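FACT-Spt16 (Cicer arietinum, PDB 5CE6) probably binds histones H3-H4 through this N-terminal domain of Spt16, a subunit of the histone chaperone FACT that acts on chromatin during transcription. Local coordinates at residues A[322-336]-A[406-418]. Numbering follows the deposited sequence.
With ACT (acetate ion), chain C.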
ATOM      1  N   ASP A 322       6.955  24.717 -20.685  1.00 20.18           N
ATOM      2  CA  ASP A 322       6.203  25.844 -21.215  1.00 17.62           C
ATOM      3  C   ASP A 322       5.396  26.495 -20.086  1.00 22.42           C
ATOM      4  O   ASP A 322       5.385  25.981 -18.964  1.00 20.40           O
ATOM      5  CB  ASP A 322       5.374  25.434 -22.454  1.00 20.24           C
ATOM      6  CG  ASP A 322       4.152  24.584 -22.131  1.00 21.58           C
ATOM      7  OD1 ASP A 322       3.581  24.675 -21.030  1.00 20.34           O
ATOM      8  OD2 ASP A 322       3.736  23.818 -23.032  1.00 27.32           O
ATOM      9  N   PRO A 323       4.754  27.642 -20.349  1.00 19.42           N
ATOM     10  CA  PRO A 323       4.085  28.321 -19.232  1.00 19.62           C
ATOM     11  C   PRO A 323       2.957  27.527 -18.569  1.00 22.38           C
ATOM     12  O   PRO A 323       2.721  27.722 -17.373  1.00 18.72           O
ATOM     13  CB  PRO A 323       3.523  29.580 -19.888  1.00 25.60           C
ATOM     14  CG  PRO A 323       4.472  29.862 -20.969  1.00 24.32           C
ATOM     15  CD  PRO A 323       4.846  28.529 -21.529  1.00 19.01           C
ATOM     16  N   ILE A 324       2.282  26.659 -19.322  1.00 18.42           N
ATOM     17  CA  ILE A 324       1.157  25.917 -18.774  1.00 17.54           C
ATOM     18  C   ILE A 324       1.686  24.792 -17.900  1.00 20.38           C
ATOM     19  O   ILE A 324       1.182  24.547 -16.797  1.00 16.46           O
ATOM     20  CB  ILE A 324       0.264  25.351 -19.888  1.00 23.16           C
ATOM     21  CG1 ILE A 324      -0.286  26.496 -20.745  1.00 27.93           C
ATOM     22  CG2 ILE A 324      -0.875  24.528 -19.299  1.00 21.42           C
ATOM     23  CD1 ILE A 324      -1.213  26.056 -21.852  1.00 32.72           C
ATOM     24  N   GLN A 325       2.722  24.116 -18.392  1.00 14.93           N
ATOM     25  CA  GLN A 325       3.349  23.026 -17.631  1.00 14.03           C
ATOM     26  C   GLN A 325       3.929  23.571 -16.326  1.00 13.80           C
ATOM     27  O   GLN A 325       3.825  22.934 -15.283  1.00 14.10           O
ATOM     28  CB  GLN A 325       4.449  22.357 -18.456  1.00 14.93           C
ATOM     29  CG  GLN A 325       3.948  21.589 -19.700  1.00 14.31           C
ATOM     30  CD  GLN A 325       5.068  21.218 -20.650  1.00 19.38           C
ATOM     31  OE1 GLN A 325       6.083  21.915 -20.735  1.00 19.60           O
ATOM     32  NE2 GLN A 325       4.885  20.121 -21.391  1.00 17.42           N
ATOM     33  N   SER A 326       4.520  24.766 -16.391  1.00 16.82           N
ATOM     34  CA  SER A 326       5.147  25.370 -15.228  1.00 14.48           C
ATOM     35  C   SER A 326       4.100  25.760 -14.201  1.00 16.71           C
ATOM     36  O   SER A 326       4.241  25.456 -13.013  1.00 18.35           O
ATOM     37  CB  SER A 326       5.924  26.630 -15.635  1.00 22.96           C
ATOM     38  OG  SER A 326       6.989  26.311 -16.508  1.00 30.02           O
ATOM     39  N   LYS A 327       3.063  26.459 -14.661  1.00 16.69           N
ATOM     40  CA  LYS A 327       1.974  26.867 -13.778  1.00 19.49           C
ATOM     41  C   LYS A 327       1.305  25.651 -13.146  1.00 18.89           C
ATOM     42  O   LYS A 327       1.074  25.616 -11.938  1.00 17.22           O
ATOM     43  CB  LYS A 327       0.919  27.679 -14.533  1.00 20.15           C
ATOM     44  CG  LYS A 327      -0.289  28.024 -13.656  1.00 21.57           C
ATOM     45  CD  LYS A 327      -1.366  28.817 -14.392  1.00 27.93           C
ATOM     46  CE  LYS A 327      -2.557  29.075 -13.461  1.00 32.85           C
ATOM     47  NZ  LYS A 327      -3.691  29.797 -14.106  1.00 39.12           N
ATOM     48  N   ALA A 328       0.984  24.654 -13.966  1.00 13.74           N
ATOM     49  CA  ALA A 328       0.308  23.477 -13.449  1.00 13.03           C
ATOM     50  C   ALA A 328       1.142  22.809 -12.362  1.00 13.22           C
ATOM     51  O   ALA A 328       0.605  22.327 -11.364  1.00 13.55           O
ATOM     52  CB  ALA A 328       0.029  22.498 -14.568  1.00 12.90           C
ATOM     53  N   TYR A 329       2.454  22.763 -12.555  1.00 12.23           N
ATOM     54  CA  TYR A 329       3.291  22.133 -11.555  1.00 11.67           C
ATOM     55  C   TYR A 329       3.255  22.918 -10.250  1.00 11.82           C
ATOM     56  O   TYR A 329       3.141  22.327  -9.179  1.00 12.57           O
ATOM     57  CB  TYR A 329       4.738  21.922 -12.026  1.00 11.74           C
ATOM     58  CG  TYR A 329       5.559  21.270 -10.942  1.00 12.30           C
ATOM     59  CD1 TYR A 329       6.286  22.032 -10.042  1.00 14.20           C
ATOM     60  CD2 TYR A 329       5.562  19.886 -10.785  1.00 10.64           C
ATOM     61  CE1 TYR A 329       6.999  21.454  -9.040  1.00 14.35           C
ATOM     62  CE2 TYR A 329       6.270  19.298  -9.764  1.00 10.84           C
ATOM     63  CZ  TYR A 329       6.990  20.081  -8.902  1.00 12.65           C
ATOM     64  OH  TYR A 329       7.703  19.501  -7.891  1.00 11.30           O
ATOM     65  N   GLU A 330       3.347  24.243 -10.341  1.00 12.57           N
ATOM     66  CA  GLU A 330       3.302  25.084  -9.151  1.00 12.90           C
ATOM     67  C   GLU A 330       1.996  24.879  -8.398  1.00 12.72           C
ATOM     68  O   GLU A 330       1.995  24.766  -7.158  1.00 12.55           O
ATOM     69  CB  GLU A 330       3.480  26.557  -9.527  1.00 16.31           C
ATOM     70  CG  GLU A 330       4.852  26.862 -10.090  1.00 19.85           C
ATOM     71  CD  GLU A 330       5.089  28.346 -10.269  1.00 28.31           C
ATOM     72  OE1 GLU A 330       5.947  28.898  -9.552  1.00 38.28           O
ATOM     73  OE2 GLU A 330       4.419  28.957 -11.124  1.00 28.91           O
ATOM     74  N   VAL A 331       0.901  24.803  -9.153  1.00 12.84           N
ATOM     75  CA  VAL A 331      -0.425  24.598  -8.566  1.00 12.82           C
ATOM     76  C   VAL A 331      -0.541  23.213  -7.924  1.00 13.34           C
ATOM     77  O   VAL A 331      -1.065  23.068  -6.808  1.00 12.92           O
ATOM     78  CB  VAL A 331      -1.536  24.816  -9.601  1.00 15.57           C
ATOM     79  CG1 VAL A 331      -2.901  24.510  -9.000  1.00 18.29           C
ATOM     80  CG2 VAL A 331      -1.497  26.261 -10.116  1.00 15.64           C
ATOM     81  N   LEU A 332      -0.038  22.197  -8.619  1.00 12.79           N
ATOM     82  CA  LEU A 332      -0.048  20.838  -8.071  1.00 10.66           C
ATOM     83  C   LEU A 332       0.716  20.761  -6.757  1.00 10.99           C
ATOM     84  O   LEU A 332       0.259  20.128  -5.806  1.00 13.39           O
ATOM     85  CB  LEU A 332       0.538  19.836  -9.071  1.00 10.26           C
ATOM     86  CG  LEU A 332       0.506  18.395  -8.542  1.00  9.57           C
ATOM     87  CD1 LEU A 332      -0.949  17.962  -8.390  1.00 12.52           C
ATOM     88  CD2 LEU A 332       1.237  17.464  -9.506  1.00 12.41           C
ATOM     89  N   LEU A 333       1.889  21.382  -6.709  1.00 11.97           N
ATOM     90  CA  LEU A 333       2.678  21.396  -5.480  1.00 13.76           C
ATOM     91  C   LEU A 333       1.924  22.051  -4.317  1.00 12.88           C
ATOM     92  O   LEU A 333       1.905  21.522  -3.196  1.00 11.67           O
ATOM     93  CB  LEU A 333       4.031  22.082  -5.728  1.00 11.84           C
ATOM     94  CG  LEU A 333       4.926  22.294  -4.504  1.00 12.79           C
ATOM     95  CD1 LEU A 333       5.223  20.974  -3.801  1.00 12.86           C
ATOM     96  CD2 LEU A 333       6.211  22.961  -4.939  1.00 19.56           C
ATOM     97  N   LYS A 334       1.297  23.190  -4.582  1.00 15.11           N
ATOM     98  CA  LYS A 334       0.559  23.915  -3.548  1.00 14.11           C
ATOM     99  C   LYS A 334      -0.641  23.079  -3.092  1.00 15.22           C
ATOM    100  O   LYS A 334      -0.972  23.036  -1.904  1.00 13.13           O
ATOM    101  CB  LYS A 334       0.124  25.281  -4.094  1.00 13.02           C
ATOM    102  CG  LYS A 334      -0.590  26.186  -3.110  1.00 18.05           C
ATOM    103  CD  LYS A 334      -0.867  27.536  -3.781  1.00 20.95           C
ATOM    104  CE  LYS A 334      -1.702  28.452  -2.904  1.00 31.49           C
ATOM    105  NZ  LYS A 334      -1.880  29.782  -3.571  1.00 32.72           N
ATOM    106  N   ALA A 335      -1.272  22.390  -4.039  1.00 11.96           N
ATOM    107  CA  ALA A 335      -2.404  21.530  -3.713  1.00 11.65           C
ATOM    108  C   ALA A 335      -1.976  20.325  -2.883  1.00 10.58           C
ATOM    109  O   ALA A 335      -2.661  19.945  -1.926  1.00 12.55           O
ATOM    110  CB  ALA A 335      -3.126  21.085  -4.976  1.00 13.18           C
ATOM    111  N   GLN A 336      -0.858  19.707  -3.260  1.00 10.24           N
ATOM    112  CA  GLN A 336      -0.359  18.558  -2.507  1.00 10.89           C
ATOM    113  C   GLN A 336       0.006  18.964  -1.086  1.00 13.35           C
ATOM    114  O   GLN A 336      -0.277  18.241  -0.129  1.00 12.92           O
ATOM    115  CB  GLN A 336       0.861  17.931  -3.189  1.00 10.12           C
ATOM    116  CG  GLN A 336       1.200  16.518  -2.633  1.00 11.68           C
ATOM    117  CD  GLN A 336       2.685  16.304  -2.381  1.00 12.75           C
ATOM    118  OE1 GLN A 336       3.470  17.248  -2.379  1.00 12.27           O
ATOM    119  NE2 GLN A 336       3.074  15.046  -2.155  1.00  9.56           N
ATOM    120  N   VAL A 406       0.469  10.260   0.197  1.00 11.05           N
ATOM    121  CA  VAL A 406      -0.234  11.408  -0.340  1.00  7.25           C
ATOM    122  C   VAL A 406       0.272  11.613  -1.753  1.00  9.42           C
ATOM    123  O   VAL A 406       1.373  12.118  -1.965  1.00 10.65           O
ATOM    124  CB  VAL A 406       0.001  12.674   0.502  1.00  8.98           C
ATOM    125  CG1 VAL A 406      -0.739  13.867  -0.096  1.00 12.99           C
ATOM    126  CG2 VAL A 406      -0.451  12.436   1.943  1.00 10.60           C
ATOM    127  N   SER A 407      -0.556  11.214  -2.712  1.00  9.32           N
ATOM    128  CA  SER A 407      -0.146  11.110  -4.103  1.00  7.07           C
ATOM    129  C   SER A 407      -1.223  11.816  -4.907  1.00  7.40           C
ATOM    130  O   SER A 407      -2.375  11.381  -4.946  1.00  9.87           O
ATOM    131  CB  SER A 407      -0.022   9.625  -4.496  1.00 11.14           C
ATOM    132  OG  SER A 407       0.317   9.448  -5.877  1.00 10.36           O
ATOM    133  N   LEU A 408      -0.845  12.940  -5.505  1.00  8.16           N
ATOM    134  CA  LEU A 408      -1.801  13.820  -6.148  1.00 10.56           C
ATOM    135  C   LEU A 408      -1.276  14.220  -7.525  1.00  9.24           C
ATOM    136  O   LEU A 408      -0.077  14.500  -7.690  1.00  9.82           O
ATOM    137  CB  LEU A 408      -1.997  15.068  -5.273  1.00  8.43           C
ATOM    138  CG  LEU A 408      -3.073  16.047  -5.742  1.00 11.05           C
ATOM    139  CD1 LEU A 408      -4.456  15.448  -5.555  1.00 13.37           C
ATOM    140  CD2 LEU A 408      -2.951  17.378  -4.996  1.00 11.56           C
ATOM    141  N   GLY A 409      -2.155  14.220  -8.521  1.00  9.25           N
ATOM    142  CA  GLY A 409      -1.720  14.539  -9.863  1.00  9.92           C
ATOM    143  C   GLY A 409      -2.684  15.345 -10.699  1.00 10.47           C
ATOM    144  O   GLY A 409      -3.828  15.601 -10.310  1.00 10.68           O
ATOM    145  N   PHE A 410      -2.200  15.767 -11.863  1.00 12.84           N
ATOM    146  CA  PHE A 410      -3.056  16.322 -12.899  1.00 11.70           C
ATOM    147  C   PHE A 410      -2.988  15.367 -14.068  1.00 12.03           C
ATOM    148  O   PHE A 410      -1.889  14.998 -14.493  1.00 12.38           O
ATOM    149  CB  PHE A 410      -2.546  17.688 -13.352  1.00 11.44           C
ATOM    150  CG  PHE A 410      -3.013  18.833 -12.506  1.00 13.77           C
ATOM    151  CD1 PHE A 410      -4.367  19.073 -12.327  1.00 12.13           C
ATOM    152  CD2 PHE A 410      -2.088  19.686 -11.901  1.00 13.22           C
ATOM    153  CE1 PHE A 410      -4.800  20.160 -11.554  1.00 15.03           C
ATOM    154  CE2 PHE A 410      -2.501  20.766 -11.131  1.00 12.04           C
ATOM    155  CZ  PHE A 410      -3.858  21.002 -10.946  1.00 15.87           C
ATOM    156  N   GLN A 411      -4.149  14.974 -14.587  1.00 12.54           N
ATOM    157  CA  GLN A 411      -4.209  14.028 -15.713  1.00 14.22           C
ATOM    158  C   GLN A 411      -4.695  14.693 -16.980  1.00 12.76           C
ATOM    159  O   GLN A 411      -5.757  15.320 -16.989  1.00 14.93           O
ATOM    160  CB  GLN A 411      -5.153  12.862 -15.401  1.00 16.48           C
ATOM    161  CG  GLN A 411      -5.137  12.425 -13.961  1.00 35.29           C
ATOM    162  CD  GLN A 411      -6.063  11.259 -13.701  1.00 32.76           C
ATOM    163  OE1 GLN A 411      -7.135  11.420 -13.109  1.00 30.37           O
ATOM    164  NE2 GLN A 411      -5.655  10.076 -14.136  1.00 30.57           N
ATOM    165  N   ASN A 412      -3.922  14.538 -18.053  1.00 12.99           N
ATOM    166  CA  ASN A 412      -4.308  15.005 -19.390  1.00 14.02           C
ATOM    167  C   ASN A 412      -4.526  16.512 -19.525  1.00 17.72           C
ATOM    168  O   ASN A 412      -5.494  16.972 -20.145  1.00 17.97           O
ATOM    169  CB  ASN A 412      -5.512  14.223 -19.936  1.00 14.53           C
ATOM    170  CG  ASN A 412      -5.253  12.732 -20.003  1.00 18.72           C
ATOM    171  OD1 ASN A 412      -4.135  12.296 -20.283  1.00 17.22           O
ATOM    172  ND2 ASN A 412      -6.286  11.941 -19.739  1.00 22.94           N
ATOM    173  N   LEU A 413      -3.619  17.285 -18.940  1.00 13.54           N
ATOM    174  CA  LEU A 413      -3.553  18.701 -19.261  1.00 15.16           C
ATOM    175  C   LEU A 413      -3.061  18.845 -20.693  1.00 15.62           C
ATOM    176  O   LEU A 413      -2.456  17.928 -21.251  1.00 17.60           O
ATOM    177  CB  LEU A 413      -2.604  19.418 -18.309  1.00 15.90           C
ATOM    178  CG  LEU A 413      -3.030  19.443 -16.844  1.00 21.16           C
ATOM    179  CD1 LEU A 413      -1.901  19.991 -16.005  1.00 19.99           C
ATOM    180  CD2 LEU A 413      -4.273  20.307 -16.684  1.00 24.99           C
ATOM    181  N   HIS A 414      -3.330  19.994 -21.305  1.00 18.09           N
ATOM    182  CA  HIS A 414      -2.809  20.268 -22.635  1.00 19.33           C
ATOM    183  C   HIS A 414      -1.712  21.325 -22.565  1.00 22.24           C
ATOM    184  O   HIS A 414      -1.911  22.392 -21.978  1.00 21.72           O
ATOM    185  CB  HIS A 414      -3.938  20.716 -23.565  1.00 19.91           C
ATOM    186  CG  HIS A 414      -4.882  19.617 -23.930  1.00 28.56           C
ATOM    187  ND1 HIS A 414      -5.128  19.249 -25.235  1.00 35.76           N
ATOM    188  CD2 HIS A 414      -5.624  18.788 -23.158  1.00 28.73           C
ATOM    189  CE1 HIS A 414      -5.992  18.249 -25.254  1.00 38.89           C
ATOM    190  NE2 HIS A 414      -6.307  17.948 -24.007  1.00 30.84           N
ATOM    191  N   CYS A 415      -0.551  21.019 -23.143  1.00 18.47           N
ATOM    192  CA  CYS A 415       0.566  21.954 -23.136  1.00 21.16           C
ATOM    193  C   CYS A 415       0.333  23.058 -24.153  1.00 23.68           C
ATOM    194  O   CYS A 415      -0.613  23.013 -24.944  1.00 23.94           O
ATOM    195  CB  CYS A 415       1.901  21.244 -23.400  1.00 19.84           C
ATOM    196  SG  CYS A 415       2.177  20.701 -25.094  1.00 27.24           S
ATOM    197  N   GLU A 416       1.205  24.053 -24.133  1.00 21.16           N
ATOM    198  CA  GLU A 416       1.032  25.207 -24.993  1.00 22.28           C
ATOM    199  C   GLU A 416       1.164  24.869 -26.471  1.00 22.82           C
ATOM    200  O   GLU A 416       0.240  25.111 -27.256  1.00 31.86           O
ATOM    201  CB  GLU A 416       2.013  26.309 -24.598  1.00 27.87           C
ATOM    202  CG  GLU A 416       1.864  27.552 -25.438  1.00 28.74           C
ATOM    203  CD  GLU A 416       2.391  28.780 -24.730  1.00 25.38           C
ATOM    204  OE1 GLU A 416       3.220  29.484 -25.333  1.00 34.05           O
ATOM    205  OE2 GLU A 416       1.983  29.021 -23.572  1.00 31.51           O
ATOM    206  N   ASN A 417       2.310  24.327 -26.866  1.00 25.56           N
ATOM    207  CA  ASN A 417       2.505  23.979 -28.269  1.00 31.95           C
ATOM    208  C   ASN A 417       1.970  22.587 -28.534  1.00 26.24           C
ATOM    209  O   ASN A 417       2.584  21.595 -28.149  1.00 26.63           O
ATOM    210  CB  ASN A 417       3.978  24.053 -28.667  1.00 46.14           C
ATOM    211  CG  ASN A 417       4.216  23.605 -30.106  1.00 58.13           C
ATOM    212  OD1 ASN A 417       3.366  23.790 -30.980  1.00 53.80           O
ATOM    213  ND2 ASN A 417       5.373  23.001 -30.350  1.00 63.97           N
ATOM    214  N   SER A 418       0.824  22.515 -29.200  1.00 28.06           N
ATOM    215  CA  SER A 418       0.137  21.244 -29.386  1.00 28.95           C
ATOM    216  C   SER A 418       0.810  20.348 -30.431  1.00 30.15           C
ATOM    217  O   SER A 418       0.442  19.183 -30.592  1.00 24.61           O
ATOM    218  CB  SER A 418      -1.339  21.483 -29.708  1.00 33.55           C
ATOM    219  OG  SER A 418      -1.487  22.400 -30.779  1.00 31.15           O
TER
HETATM  220  C   ACT C 502      -3.416   8.782  -7.235  1.00 37.51           C
HETATM  221  O   ACT C 502      -3.810   9.204  -6.116  1.00 23.10           O
HETATM  222  OXT ACT C 502      -2.251   9.102  -7.586  1.00 38.85           O
HETATM  223  CH3 ACT C 502      -4.286   7.913  -8.099  1.00 31.06           C
HETATM  224  O   HOH W   1       4.872  23.545 -25.595  1.00 30.96           O
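A capping box starts helix 323-342 in the M24 aminopeptidase-like (pita-bread) lobe, and its Asp322 also holds the chain leaving strand 413-414, through Glu416. Asp322 OD1 takes Gln325 N at 2.8 Å, nearly along its C-O axis, while Gln325 OE1 accepts from Asp322 N. The other oxygen, OD2, receives Glu416 N at 2.8 Å from above the carboxylate plane and is bridged by a water to Asn417 N. With chi1 at 73°, Asp322 CG sits between the backbone N and the carbonyl carbon, where the carboxylate can serve both helix and loop. Replacing Asp322 by an alanine removes both oxygens and would probably leave Glu416 N and the first helical amides without their acceptor, letting the 415-417 loop drift. Further along, Ala328 CB presses tightly on Leu413 CD1 (3.5 Å). Val331 CG1 meets the Phe410 ring at its edge, 4.1 Å from CZ, and Leu332 CB approaches CE2 obliquely. Leu332 CD1 packs on Leu408 CG at 3.9 Å, and Leu408 CD2 reaches Ala335 CB. Gln336 NE2 gives Val406 O a weak bond; Asp431 also accepts from NE2, and Lys449 holds OE1. The helix runs roughly antiparallel to strand 406-411 (151°), with strand 424-435 alongside and helix 349-363 covering Val331, Ala335 and Phe410.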